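Side-chain contacts in glycerophosphoryl diester phosphodiesterase (Parabacteroides distasonis, PDB 3MZ2), which is probably a glycerophosphodiester phosphodiesterase, a TIM-barrel enzyme expected to hydrolyse glycerophosphodiesters: residues N48-E51 and T52-N55; Q193-D197 and N198-W202; P237-D240 and K241-T244. All coordinates share one frame; numbering follows the deposited sequence.

Each contact joins two directly consecutive segments, so no intervening loop is closed; the three follow one another along the chain without nesting or crossing. Contact 1 opens helix 50-59, which links barrel strands 33-36 and 63-70. Contact 2 finishes helix 189-197 and starts the turn that leads into strand 205-210. Contact 3 shapes the loop between strand 231-234 and helix 245-257. The first and third belong to the rim at the C-terminal ends of the parallel strands, their centres about 22 Å apart. Contact 2 belongs to the other rim, with its centre about 34 Å from that of contact 1 and about 33 Å from that of contact 3.

Contact 1: residues N48-E51 and T52-N55; sequences NSME and TFEN
Phe53 lays one face of its ring over the peptide between Ser49 and Met50, one turn earlier in the chain. Ser49 O stands 3.2 Å above the plane of the Phe53 ring, over its centre, and Met50 N lies over the same face nearer the rim. With CG anti to its own carbonyl carbon (chi1 -49°), the Phe53 ring leans back toward the start of the helix. The oxygen beneath it also accepts the backbone bond from Phe53 N to Ser49 O, 3.2 Å long and nearly straight. Met50, a selenomethionine, bends at chi2 and chi3, which brings SE to 4.0 Å from Phe53 CE2. This is a Met-aromatic contact made obliquely to the ring.

Glu54 instead runs extended past Met50: its CG is 3.2 Å from Met50 O and its OE2 lies 4.0 Å from Met50 CB. Ser49 is the N-cap. OG sits between its own backbone N and carbonyl carbon (chi1 76°) and accepts from Thr52 N at 3.0 Å. In the conformers described here, one of two for each residue, the hydroxyls of Ser49 and Thr52 both reach Pro46 O, in the chain just before the helix, though the two bonds need not hold at once.

The Phe53 ring meets Phe64 and packs on Ile66 and Leu78, while Met50 rests on Ala125 and Trp128. Helix 50-59 thus starts between strand 63-70 and helix 122-129, as the crossover of the beta-alpha-beta unit from strand 33-36 to strand 63-70.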
loop_
_atom_site.group_PDB
_atom_site.type_symbol
_atom_site.label_atom_id
_atom_site.label_comp_id
_atom_site.label_asym_id
_atom_site.label_seq_id
_atom_site.Cartn_x
_atom_site.Cartn_y
_atom_site.Cartn_z
ATOM N N ASN A 48 -7.673 16.552 0.478
ATOM C CA ASN A 48 -6.647 16.655 1.534
ATOM C C ASN A 48 -6.235 18.110 1.794
ATOM O O ASN A 48 -5.047 18.446 1.865
ATOM C CB ASN A 48 -5.433 15.772 1.186
ATOM C CG ASN A 48 -5.681 14.303 1.445
ATOM O OD1 ASN A 48 -5.937 13.893 2.580
ATOM N ND2 ASN A 48 -5.566 13.475 0.396
ATOM N N SER A 49 -7.240 18.954 1.963
ATOM C CA SER A 49 -7.004 20.354 2.271
ATOM C C SER A 49 -7.854 20.775 3.439
ATOM O O SER A 49 -8.975 20.303 3.609
ATOM C CB SER A 49 -7.290 21.258 1.064
ATOM O OG SER A 49 -8.690 21.455 0.843
HETATM N N MSE A 50 -7.300 21.651 4.264
HETATM C CA MSE A 50 -8.033 22.137 5.445
HETATM C C MSE A 50 -9.293 22.839 4.993
HETATM O O MSE A 50 -10.348 22.749 5.628
HETATM C CB MSE A 50 -7.196 23.143 6.199
HETATM C CG MSE A 50 -5.868 22.666 6.654
HETATM SE SE MSE A 50 -6.127 21.238 7.979
HETATM C CE MSE A 50 -7.051 22.337 9.314
ATOM N N GLU A 51 -9.170 23.567 3.897
ATOM C CA GLU A 51 -10.286 24.365 3.378
ATOM C C GLU A 51 -11.456 23.463 2.987
ATOM O O GLU A 51 -12.624 23.786 3.220
ATOM C CB GLU A 51 -9.801 25.207 2.187
ATOM C CG GLU A 51 -8.847 26.327 2.592
ATOM C CD GLU A 51 -7.366 25.917 2.708
ATOM O OE1 GLU A 51 -7.022 24.735 2.481
ATOM O OE2 GLU A 51 -6.537 26.798 3.037
ATOM N N THR A 52 -11.165 22.341 2.371
ATOM C CA THR A 52 -12.223 21.426 1.982
ATOM C C THR A 52 -12.918 20.775 3.167
ATOM O O THR A 52 -14.142 20.609 3.151
ATOM C CB THR A 52 -11.691 20.383 1.053
ATOM O OG1 THR A 52 -10.946 21.067 0.044
ATOM C CG2 THR A 52 -12.823 19.603 0.417
ATOM N N PHE A 53 -12.155 20.448 4.203
ATOM C CA PHE A 53 -12.759 19.912 5.414
ATOM C C PHE A 53 -13.759 20.917 5.977
ATOM O O PHE A 53 -14.899 20.560 6.334
ATOM C CB PHE A 53 -11.732 19.580 6.525
ATOM C CG PHE A 53 -10.535 18.764 6.097
ATOM C CD1 PHE A 53 -10.604 17.826 5.079
ATOM C CD2 PHE A 53 -9.336 18.889 6.822
ATOM C CE1 PHE A 53 -9.506 17.067 4.770
ATOM C CE2 PHE A 53 -8.211 18.176 6.462
ATOM C CZ PHE A 53 -8.278 17.266 5.444
ATOM N N GLU A 54 -13.309 22.166 6.113
ATOM C CA GLU A 54 -14.146 23.239 6.675
ATOM C C GLU A 54 -15.420 23.491 5.841
ATOM O O GLU A 54 -16.544 23.643 6.391
ATOM C CB GLU A 54 -13.315 24.527 6.776
ATOM C CG GLU A 54 -12.151 24.421 7.727
ATOM C CD GLU A 54 -11.036 25.462 7.510
ATOM O OE1 GLU A 54 -11.243 26.452 6.751
ATOM O OE2 GLU A 54 -9.943 25.263 8.116
ATOM N N ASN A 55 -15.238 23.549 4.532
ATOM C CA ASN A 55 -16.357 23.683 3.595
ATOM C C ASN A 55 -17.358 22.551 3.761
ATOM O O ASN A 55 -18.566 22.791 3.890
ATOM C CB ASN A 55 -15.853 23.703 2.149
ATOM C CG ASN A 55 -16.971 23.995 1.144
ATOM O OD1 ASN A 55 -17.619 25.039 1.232
ATOM N ND2 ASN A 55 -17.165 23.107 0.173
#

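Contact 2: residues Q193-D197 and N198-W202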
loop_
_atom_site.group_PDB
_atom_site.type_symbol
_atom_site.label_atom_id
_atom_site.label_comp_id
_atom_site.label_asym_id
_atom_site.label_seq_id
_atom_site.Cartn_x
_atom_site.Cartn_y
_atom_site.Cartn_z
ATOM N N GLN A 193 -14.268 -13.298 10.649
ATOM C CA GLN A 193 -13.589 -14.287 11.465
ATOM C C GLN A 193 -12.163 -13.856 11.810
ATOM O O GLN A 193 -11.686 -14.083 12.933
ATOM C CB GLN A 193 -13.563 -15.682 10.801
ATOM C CG GLN A 193 -13.029 -16.831 11.713
ATOM C CD GLN A 193 -13.979 -17.188 12.849
ATOM O OE1 GLN A 193 -15.178 -17.405 12.631
ATOM N NE2 GLN A 193 -13.448 -17.270 14.064
ATOM N N ASP A 194 -11.482 -13.304 10.824
ATOM C CA ASP A 194 -10.107 -12.764 10.971
ATOM C C ASP A 194 -10.002 -11.792 12.172
ATOM O O ASP A 194 -9.091 -11.909 13.017
ATOM C CB ASP A 194 -9.704 -12.026 9.677
ATOM C CG ASP A 194 -8.293 -11.514 9.699
ATOM O OD1 ASP A 194 -7.446 -12.116 10.392
ATOM O OD2 ASP A 194 -8.026 -10.521 9.002
ATOM N N TYR A 195 -10.885 -10.795 12.243
ATOM C CA TYR A 195 -10.790 -9.870 13.369
ATOM C C TYR A 195 -11.044 -10.559 14.683
ATOM O O TYR A 195 -10.394 -10.242 15.683
ATOM C CB TYR A 195 -11.700 -8.640 13.218
ATOM C CG TYR A 195 -11.258 -7.817 12.056
ATOM C CD1 TYR A 195 -10.203 -6.935 12.167
ATOM C CD2 TYR A 195 -11.858 -7.996 10.826
ATOM C CE1 TYR A 195 -9.755 -6.209 11.090
ATOM C CE2 TYR A 195 -11.415 -7.288 9.700
ATOM C CZ TYR A 195 -10.358 -6.389 9.840
ATOM O OH TYR A 195 -9.877 -5.645 8.784
ATOM N N GLU A 196 -11.985 -11.511 14.700
ATOM C CA GLU A 196 -12.282 -12.237 15.917
ATOM C C GLU A 196 -11.091 -13.078 16.330
ATOM O O GLU A 196 -10.716 -13.083 17.488
ATOM C CB GLU A 196 -13.541 -13.108 15.786
ATOM C CG GLU A 196 -14.721 -12.233 15.605
ATOM C CD GLU A 196 -16.039 -12.959 15.414
ATOM O OE1 GLU A 196 -16.030 -14.160 15.068
ATOM O OE2 GLU A 196 -17.085 -12.292 15.612
ATOM N N ASP A 197 -10.455 -13.733 15.369
ATOM C CA ASP A 197 -9.308 -14.582 15.662
ATOM C C ASP A 197 -8.126 -13.761 16.189
ATOM O O ASP A 197 -7.296 -14.291 16.967
ATOM C CB ASP A 197 -8.886 -15.347 14.414
ATOM C CG ASP A 197 -9.828 -16.508 14.094
ATOM O OD1 ASP A 197 -10.709 -16.818 14.920
ATOM O OD2 ASP A 197 -9.710 -17.093 13.013
ATOM N N ASN A 198 -8.049 -12.496 15.788
ATOM C CA ASN A 198 -7.011 -11.588 16.274
ATOM C C ASN A 198 -7.409 -10.801 17.517
ATOM O O ASN A 198 -6.693 -9.914 17.956
ATOM C CB ASN A 198 -6.561 -10.623 15.160
ATOM C CG ASN A 198 -5.556 -11.275 14.227
ATOM O OD1 ASN A 198 -4.403 -11.382 14.577
ATOM N ND2 ASN A 198 -6.021 -11.811 13.107
ATOM N N GLY A 199 -8.569 -11.150 18.062
ATOM C CA GLY A 199 -9.023 -10.558 19.336
ATOM C C GLY A 199 -9.287 -9.077 19.324
ATOM O O GLY A 199 -9.133 -8.435 20.393
ATOM N N ILE A 200 -9.715 -8.509 18.192
ATOM C CA ILE A 200 -10.026 -7.085 18.142
ATOM C C ILE A 200 -11.461 -6.879 18.614
ATOM O O ILE A 200 -12.385 -7.392 17.989
ATOM C CB ILE A 200 -9.901 -6.490 16.734
ATOM C CG1 ILE A 200 -8.586 -6.942 16.109
ATOM C CG2 ILE A 200 -9.994 -4.938 16.801
ATOM C CD1 ILE A 200 -7.345 -6.499 16.862
ATOM N N PRO A 201 -11.666 -6.091 19.685
ATOM C CA PRO A 201 -13.052 -5.875 20.111
ATOM C C PRO A 201 -13.902 -5.214 19.049
ATOM O O PRO A 201 -13.478 -4.246 18.457
ATOM C CB PRO A 201 -12.915 -4.946 21.325
ATOM C CG PRO A 201 -11.467 -5.018 21.718
ATOM C CD PRO A 201 -10.700 -5.346 20.512
ATOM N N TRP A 202 -15.107 -5.738 18.797
ATOM C CA TRP A 202 -15.970 -5.152 17.797
ATOM C C TRP A 202 -16.362 -3.708 18.219
ATOM O O TRP A 202 -16.648 -2.888 17.354
ATOM C CB TRP A 202 -17.214 -6.044 17.558
ATOM C CG TRP A 202 -16.933 -7.297 16.789
ATOM C CD1 TRP A 202 -17.158 -8.586 17.210
ATOM C CD2 TRP A 202 -16.458 -7.392 15.451
ATOM N NE1 TRP A 202 -16.784 -9.474 16.230
ATOM C CE2 TRP A 202 -16.380 -8.771 15.127
ATOM C CE3 TRP A 202 -16.065 -6.438 14.503
ATOM C CZ2 TRP A 202 -15.906 -9.225 13.884
ATOM C CZ3 TRP A 202 -15.614 -6.863 13.240
ATOM C CH2 TRP A 202 -15.529 -8.263 12.957
#
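Glu196 and Trp202 meet across the end of the helix in a hydrogen bond from Trp202 NE1 to Glu196 OE2, 2.9 Å long. The oxygen lies near the indole plane and offers its anti lone pair, the one turned away from OE1, and the carboxylate plane stands 69° from the ring. Glu196 OE2 also forms a salt bridge with Arg227 NE, so one oxygen serves two donors.

A second set of polar bonds gathers on Asp194 O. Asn198 CG is anti to its own carbonyl carbon (chi1 -81°), and its amide folds back over the helix end. Asn198 ND2 reaches Asp194 O at 3.1 Å, and Asn198 N reaches the same Asp194 O at 3.0 Å from the opposite face of the carbonyl plane. Asn198 OD1 accepts from Arg171 NE.

The backbone bonds are those of a Schellman motif: Ile200 N to Tyr195 O at 3.1 Å and Gly199 N to Glu196 O at 2.9 Å. Gly199 is its C-prime residue, with the positive phi that favours glycine.

Apolar contacts follow. Trp202 CH2 approaches Tyr195 CB at 3.9 Å, and Ile200 CG1 comes to the edge of the Tyr195 ring, 4.3 Å from CD1. With an alanine here instead of Trp202, Glu196 OE2 would probably be left with one partner fewer and a gap would open beside Tyr195 CB.

Tyr195 reaches inward to Ala184 and Ile205, its OH bonded to Phe185 O, while Ile200 packs on Ala170 and Tyr174. The end of helix 189-197 is thereby seated against strands 182-185 and 205-210 and beside helix 167-176.

Contact 3: residues P237-D240 and K241-T244. With SO4 (sulfate ion), chain F; SO4 (sulfate ion), chain G.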
loop_
_atom_site.group_PDB
_atom_site.type_symbol
_atom_site.label_atom_id
_atom_site.label_comp_id
_atom_site.label_asym_id
_atom_site.label_seq_id
_atom_site.Cartn_x
_atom_site.Cartn_y
_atom_site.Cartn_z
ATOM N N PRO A 237 -15.197 4.955 -5.920
ATOM C CA PRO A 237 -14.943 4.310 -7.233
ATOM C C PRO A 237 -16.188 3.984 -8.022
ATOM O O PRO A 237 -16.141 3.584 -9.224
ATOM C CB PRO A 237 -14.207 3.005 -6.835
ATOM C CG PRO A 237 -14.497 2.764 -5.453
ATOM C CD PRO A 237 -15.062 4.022 -4.797
ATOM N N SER A 238 -17.323 4.121 -7.353
ATOM C CA SER A 238 -18.574 3.575 -7.892
ATOM C C SER A 238 -19.574 4.713 -8.124
ATOM O O SER A 238 -19.482 5.416 -9.144
ATOM C CB SER A 238 -19.097 2.485 -6.963
ATOM O OG SER A 238 -19.140 2.946 -5.594
ATOM N N ASP A 239 -20.512 4.927 -7.220
ATOM C CA ASP A 239 -21.606 5.858 -7.500
ATOM C C ASP A 239 -21.183 7.305 -7.660
ATOM O O ASP A 239 -21.884 8.060 -8.319
ATOM C CB ASP A 239 -22.734 5.704 -6.479
ATOM C CG ASP A 239 -23.133 4.252 -6.289
ATOM O OD1 ASP A 239 -23.860 3.756 -7.150
ATOM O OD2 ASP A 239 -22.608 3.574 -5.364
ATOM N N ASP A 240 -20.048 7.723 -7.086
ATOM C CA ASP A 240 -19.562 9.086 -7.302
ATOM C C ASP A 240 -19.284 9.390 -8.758
ATOM O O ASP A 240 -19.205 10.544 -9.152
ATOM C CB ASP A 240 -18.266 9.375 -6.524
ATOM C CG ASP A 240 -18.467 9.463 -5.030
ATOM O OD1 ASP A 240 -19.621 9.534 -4.565
ATOM O OD2 ASP A 240 -17.463 9.604 -4.311
ATOM N N LYS A 241 -19.115 8.346 -9.571
ATOM C CA LYS A 241 -18.687 8.461 -10.956
ATOM C C LYS A 241 -19.872 8.527 -11.920
ATOM O O LYS A 241 -19.696 8.657 -13.139
ATOM C CB LYS A 241 -17.827 7.247 -11.336
ATOM C CG LYS A 241 -16.619 7.011 -10.456
ATOM C CD LYS A 241 -15.783 8.303 -10.295
ATOM C CE LYS A 241 -14.272 8.050 -10.286
ATOM N NZ LYS A 241 -13.432 9.121 -9.651
ATOM N N LEU A 242 -21.084 8.394 -11.394
ATOM C CA LEU A 242 -22.276 8.507 -12.237
ATOM C C LEU A 242 -22.324 9.907 -12.850
ATOM O O LEU A 242 -21.852 10.829 -12.235
ATOM C CB LEU A 242 -23.538 8.147 -11.453
ATOM C CG LEU A 242 -23.614 6.741 -10.864
ATOM C CD1 LEU A 242 -24.750 6.584 -9.843
ATOM C CD2 LEU A 242 -23.812 5.726 -12.047
ATOM N N SER A 243 -22.907 10.069 -14.048
ATOM C CA SER A 243 -22.698 11.266 -14.853
ATOM C C SER A 243 -23.461 12.517 -14.417
ATOM O O SER A 243 -23.031 13.618 -14.716
ATOM C CB SER A 243 -22.983 10.976 -16.329
ATOM O OG SER A 243 -21.857 10.346 -16.911
ATOM N N THR A 244 -24.591 12.352 -13.737
ATOM C CA THR A 244 -25.434 13.473 -13.328
ATOM C C THR A 244 -25.618 13.536 -11.806
ATOM O O THR A 244 -25.614 12.489 -11.133
ATOM C CB THR A 244 -26.841 13.413 -13.962
ATOM O OG1 THR A 244 -27.564 12.276 -13.481
ATOM C CG2 THR A 244 -26.747 13.348 -15.512
HETATM S S SO4 F . -15.703 11.962 -11.609
HETATM O O1 SO4 F . -15.729 13.346 -12.087
HETATM O O2 SO4 F . -16.926 11.674 -10.856
HETATM O O3 SO4 F . -15.607 11.049 -12.747
HETATM O O4 SO4 F . -14.524 11.766 -10.765
HETATM S S SO4 G . -9.422 9.831 -8.663
HETATM O O1 SO4 G . -9.594 10.959 -9.589
HETATM O O2 SO4 G . -9.957 10.203 -7.359
HETATM O O3 SO4 G . -10.137 8.667 -9.187
HETATM O O4 SO4 G . -8.012 9.486 -8.441
#
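Lys241 folds back on Ser238 and then runs out to two sulfate ions. Its CB lies 3.3 Å from Ser238 O, the same oxygen that accepts the backbone bond from Lys241 N at 3.0 Å. The next carbon, CG, is anti to the carbonyl carbon of Lys241 (chi1 -56°); it stays 3.5 Å from Ser238 O and passes 3.7 Å from Pro237 O. Further bends at chi2 and chi3 turn the chain away from the backbone, so that CD comes to 3.6 Å from O2 of the chain F sulfate and CE moves on beside O4 of that ion. At the tip, Lys241 NZ gives a hydrogen bond of 3.1 Å to O4 of the chain F sulfate and a weak one, 3.4 Å, to O3 of the chain G sulfate. This side-chain path and its sulfate bonds belong to one of two Lys241 conformers, so the grip on the ions may not be constant.

One residue on, Leu242 N bonds to Asp239 O in a short 3-10 turn, and the side chains of these two residues lie side by side, pointing the same way, with Leu242 CD1 4.0 Å from Asp239 OD1. Asp240 holds the turn from within: its OD1 bonds to the hydroxyls of Tyr252, Thr235 and Ser265, and its OD2 accepts from Asp266 N.

Arg41 and Arg267 also bind sulfate here. The ions probably came from the crystallisation liquor, yet three basic side chains gathered round anions at the C-terminal ends of the strands, where TIM-barrel active sites lie, are consistent with a phosphate-handling rim.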